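Local coordinates for citrate lyase subunit beta-like protein (Mycobacterium tuberculosis H37Rv, PDB 6CHU) that is a magnesium-binding lyase of the HpcH/HpaI aldolase family that forms a homotrimer and is implicated in itaconate dissimilation and leucine catabolism, at residues V196-A207 and Q221-Y229. Sequence-based numbering, arbitrary orientation.
Sequences VEGLQEEARDAA and QIPVVRKAY
Ala207 CB sits squarely over one face of the Tyr229 ring, 3.6 Å from the centroid and 14° off the ring normal, which identifies a CH-pi contact. With CG anti to the carbonyl carbon and beside the backbone N (chi1 -85°), the ring is turned so that one face meets the Ala207 methyl; Ala203 O and Ala206 CB approach it obliquely, and its OH is hydrogen-bonded to Thr214 of strand 213-216. The backbones come nearest at Arg204 and Ala228, whose CA atoms are 4.9 Å apart, a spacing consistent with the small methyl groups of Ala203 and Ala228, whose CB atoms meet at 3.5 Å. Arg204 contributes its CG, which lies against the Ala228 methyl. Helices 196-209 and 221-228 follow the seventh and eighth strands of the TIM barrel; their segment axes run in the same general sense, crossing at -38° with a closest approach of 8.7 Å, and no hydrogen bond joins the two segments. Nearer the N-terminal ends, Leu199 reaches across at about a right angle to Gln221, its CD2 3.5 Å from Gln221 CB. The same CD2 lies 3.9 Å from Val224 CB. The amide of Gln221 is held elsewhere, NE2 by His190 O and OE1 by the backbone N of Ile217 and His218. Val224 divides its branches: CG1, anti to the backbone N, packs 3.9 Å from Gln200 CA, whereas CG2 meets Val196 CG1 at 3.9 Å.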
loop_
_atom_site.group_PDB
_atom_site.type_symbol
_atom_site.label_atom_id
_atom_site.label_comp_id
_atom_site.label_asym_id
_atom_site.label_seq_id
_atom_site.Cartn_x
_atom_site.Cartn_y
_atom_site.Cartn_z
ATOM N N VAL A 196 -23.140 14.916 -6.361
ATOM C CA VAL A 196 -22.186 15.958 -6.732
ATOM C C VAL A 196 -21.295 16.312 -5.547
ATOM O O VAL A 196 -20.102 16.606 -5.713
ATOM C CB VAL A 196 -22.942 17.188 -7.271
ATOM C CG1 VAL A 196 -22.010 18.386 -7.414
ATOM C CG2 VAL A 196 -23.594 16.856 -8.602
ATOM N N GLU A 197 -21.854 16.290 -4.332
ATOM C CA GLU A 197 -21.047 16.549 -3.141
ATOM C C GLU A 197 -19.887 15.561 -3.037
ATOM O O GLU A 197 -18.726 15.955 -2.839
ATOM C CB GLU A 197 -21.929 16.487 -1.891
ATOM C CG GLU A 197 -21.183 16.668 -0.581
ATOM C CD GLU A 197 -22.073 16.455 0.635
ATOM O OE1 GLU A 197 -23.109 15.766 0.508
ATOM O OE2 GLU A 197 -21.738 16.979 1.720
ATOM N N GLY A 198 -20.181 14.265 -3.190
ATOM C CA GLY A 198 -19.132 13.266 -3.096
ATOM C C GLY A 198 -18.094 13.400 -4.195
ATOM O O GLY A 198 -16.894 13.225 -3.955
ATOM N N LEU A 199 -18.541 13.710 -5.417
ATOM C CA LEU A 199 -17.603 13.911 -6.519
ATOM C C LEU A 199 -16.703 15.109 -6.264
ATOM O O LEU A 199 -15.498 15.062 -6.538
ATOM C CB LEU A 199 -18.360 14.101 -7.829
ATOM C CG LEU A 199 -17.494 14.456 -9.041
ATOM C CD1 LEU A 199 -16.510 13.331 -9.380
ATOM C CD2 LEU A 199 -18.388 14.773 -10.226
ATOM N N GLN A 200 -17.274 16.198 -5.752
ATOM C CA GLN A 200 -16.466 17.376 -5.466
ATOM C C GLN A 200 -15.338 17.040 -4.498
ATOM O O GLN A 200 -14.171 17.361 -4.752
ATOM C CB GLN A 200 -17.346 18.494 -4.913
ATOM C CG GLN A 200 -16.679 19.843 -4.964
ATOM C CD GLN A 200 -17.659 20.979 -4.758
ATOM O OE1 GLN A 200 -18.852 20.758 -4.532
ATOM N NE2 GLN A 200 -17.163 22.206 -4.843
ATOM N N GLU A 201 -15.670 16.360 -3.393
ATOM C CA GLU A 201 -14.664 16.001 -2.396
ATOM C C GLU A 201 -13.630 15.043 -2.971
ATOM O O GLU A 201 -12.435 15.144 -2.665
ATOM C CB GLU A 201 -15.342 15.372 -1.179
ATOM C CG GLU A 201 -16.375 16.261 -0.505
ATOM C CD GLU A 201 -16.980 15.601 0.722
ATOM O OE1 GLU A 201 -16.610 14.441 1.012
ATOM O OE2 GLU A 201 -17.819 16.243 1.394
ATOM N N GLU A 202 -14.087 14.095 -3.793
ATOM C CA GLU A 202 -13.219 13.090 -4.391
ATOM C C GLU A 202 -12.252 13.709 -5.395
ATOM O O GLU A 202 -11.056 13.389 -5.399
ATOM C CB GLU A 202 -14.097 12.038 -5.066
ATOM C CG GLU A 202 -13.423 10.749 -5.484
ATOM C CD GLU A 202 -14.464 9.670 -5.704
ATOM O OE1 GLU A 202 -15.087 9.655 -6.787
ATOM O OE2 GLU A 202 -14.701 8.878 -4.772
ATOM N N ALA A 203 -12.756 14.589 -6.264
ATOM C CA ALA A 203 -11.891 15.220 -7.257
ATOM C C ALA A 203 -10.962 16.243 -6.611
ATOM O O ALA A 203 -9.810 16.390 -7.034
ATOM C CB ALA A 203 -12.736 15.871 -8.353
ATOM N N ARG A 204 -11.444 16.975 -5.597
ATOM C CA ARG A 204 -10.536 17.824 -4.823
ATOM C C ARG A 204 -9.424 16.991 -4.192
ATOM O O ARG A 204 -8.245 17.373 -4.237
ATOM C CB ARG A 204 -11.302 18.596 -3.746
ATOM C CG ARG A 204 -12.070 19.792 -4.263
ATOM C CD ARG A 204 -12.695 20.529 -3.081
ATOM N NE ARG A 204 -13.468 21.690 -3.490
ATOM C CZ ARG A 204 -14.356 22.296 -2.707
ATOM N NH1 ARG A 204 -14.583 21.839 -1.482
ATOM N NH2 ARG A 204 -15.021 23.354 -3.148
ATOM N N ASP A 205 -9.787 15.851 -3.598
ATOM C CA ASP A 205 -8.792 14.944 -3.032
ATOM C C ASP A 205 -7.797 14.492 -4.093
ATOM O O ASP A 205 -6.584 14.453 -3.852
ATOM C CB ASP A 205 -9.486 13.722 -2.430
ATOM C CG ASP A 205 -10.025 13.959 -1.030
ATOM O OD1 ASP A 205 -9.958 15.105 -0.526
ATOM O OD2 ASP A 205 -10.517 12.971 -0.428
ATOM N N ALA A 206 -8.299 14.141 -5.277
ATOM C CA ALA A 206 -7.435 13.628 -6.330
ATOM C C ALA A 206 -6.474 14.708 -6.820
ATOM O O ALA A 206 -5.270 14.461 -6.955
ATOM C CB ALA A 206 -8.289 13.081 -7.473
ATOM N N ALA A 207 -6.986 15.926 -7.038
ATOM C CA ALA A 207 -6.144 17.023 -7.504
ATOM C C ALA A 207 -5.099 17.399 -6.460
ATOM O O ALA A 207 -3.968 17.772 -6.801
ATOM C CB ALA A 207 -7.011 18.236 -7.854
ATOM N N GLN A 221 -20.847 15.836 -14.672
ATOM C CA GLN A 221 -19.716 15.755 -13.760
ATOM C C GLN A 221 -18.524 16.580 -14.223
ATOM O O GLN A 221 -17.659 16.906 -13.402
ATOM C CB GLN A 221 -19.299 14.293 -13.581
ATOM C CG GLN A 221 -20.421 13.401 -13.050
ATOM C CD GLN A 221 -20.009 11.943 -12.949
ATOM O OE1 GLN A 221 -19.555 11.350 -13.921
ATOM N NE2 GLN A 221 -20.168 11.357 -11.761
ATOM N N ILE A 222 -18.456 16.932 -15.510
ATOM C CA ILE A 222 -17.274 17.635 -16.024
ATOM C C ILE A 222 -17.073 18.993 -15.362
ATOM O O ILE A 222 -15.937 19.303 -14.968
ATOM C CB ILE A 222 -17.335 17.731 -17.558
ATOM C CG1 ILE A 222 -17.231 16.340 -18.196
ATOM C CG2 ILE A 222 -16.221 18.630 -18.068
ATOM C CD1 ILE A 222 -15.849 15.683 -18.076
ATOM N N PRO A 223 -18.092 19.849 -15.215
ATOM C CA PRO A 223 -17.857 21.133 -14.531
ATOM C C PRO A 223 -17.362 20.961 -13.110
ATOM O O PRO A 223 -16.525 21.747 -12.643
ATOM C CB PRO A 223 -19.237 21.808 -14.568
ATOM C CG PRO A 223 -19.928 21.188 -15.717
ATOM C CD PRO A 223 -19.465 19.765 -15.749
ATOM N N VAL A 224 -17.863 19.947 -12.406
ATOM C CA VAL A 224 -17.442 19.722 -11.027
ATOM C C VAL A 224 -15.957 19.388 -10.983
ATOM O O VAL A 224 -15.203 19.931 -10.167
ATOM C CB VAL A 224 -18.305 18.620 -10.385
ATOM C CG1 VAL A 224 -17.926 18.409 -8.928
ATOM C CG2 VAL A 224 -19.785 18.979 -10.510
ATOM N N VAL A 225 -15.516 18.510 -11.885
ATOM C CA VAL A 225 -14.113 18.111 -11.952
ATOM C C VAL A 225 -13.231 19.302 -12.309
ATOM O O VAL A 225 -12.208 19.553 -11.662
ATOM C CB VAL A 225 -13.944 16.958 -12.957
ATOM C CG1 VAL A 225 -12.476 16.800 -13.361
ATOM C CG2 VAL A 225 -14.492 15.675 -12.357
ATOM N N ARG A 226 -13.608 20.050 -13.352
ATOM C CA ARG A 226 -12.796 21.191 -13.768
ATOM C C ARG A 226 -12.631 22.197 -12.637
ATOM O O ARG A 226 -11.540 22.743 -12.434
ATOM C CB ARG A 226 -13.412 21.862 -14.998
ATOM C CG ARG A 226 -13.236 21.076 -16.292
ATOM C CD ARG A 226 -14.020 21.713 -17.423
ATOM N NE ARG A 226 -13.713 21.114 -18.717
ATOM C CZ ARG A 226 -14.494 21.228 -19.784
ATOM N NH1 ARG A 226 -14.144 20.661 -20.930
ATOM N NH2 ARG A 226 -15.630 21.904 -19.701
ATOM N N LYS A 227 -13.702 22.457 -11.884
ATOM C CA LYS A 227 -13.589 23.369 -10.748
ATOM C C LYS A 227 -12.724 22.770 -9.640
ATOM O O LYS A 227 -11.970 23.491 -8.976
ATOM C CB LYS A 227 -14.976 23.718 -10.211
ATOM C CG LYS A 227 -14.967 24.685 -9.031
ATOM C CD LYS A 227 -16.382 25.090 -8.643
ATOM C CE LYS A 227 -16.410 25.859 -7.329
ATOM N NZ LYS A 227 -17.807 26.174 -6.917
ATOM N N ALA A 228 -12.810 21.454 -9.428
ATOM C CA ALA A 228 -12.074 20.838 -8.327
ATOM C C ALA A 228 -10.571 20.884 -8.552
ATOM O O ALA A 228 -9.800 20.840 -7.586
ATOM C CB ALA A 228 -12.518 19.390 -8.134
ATOM N N TYR A 229 -10.139 20.964 -9.802
ATOM C CA TYR A 229 -8.725 20.928 -10.138
ATOM C C TYR A 229 -8.143 22.339 -10.238
ATOM O O TYR A 229 -7.139 22.564 -10.919
ATOM C CB TYR A 229 -8.519 20.162 -11.448
ATOM C CG TYR A 229 -8.425 18.650 -11.265
ATOM C CD1 TYR A 229 -9.555 17.886 -10.954
ATOM C CD2 TYR A 229 -7.205 17.986 -11.395
ATOM C CE1 TYR A 229 -9.467 16.501 -10.791
ATOM C CE2 TYR A 229 -7.111 16.610 -11.224
ATOM C CZ TYR A 229 -8.242 15.868 -10.915
ATOM O OH TYR A 229 -8.146 14.499 -10.744
#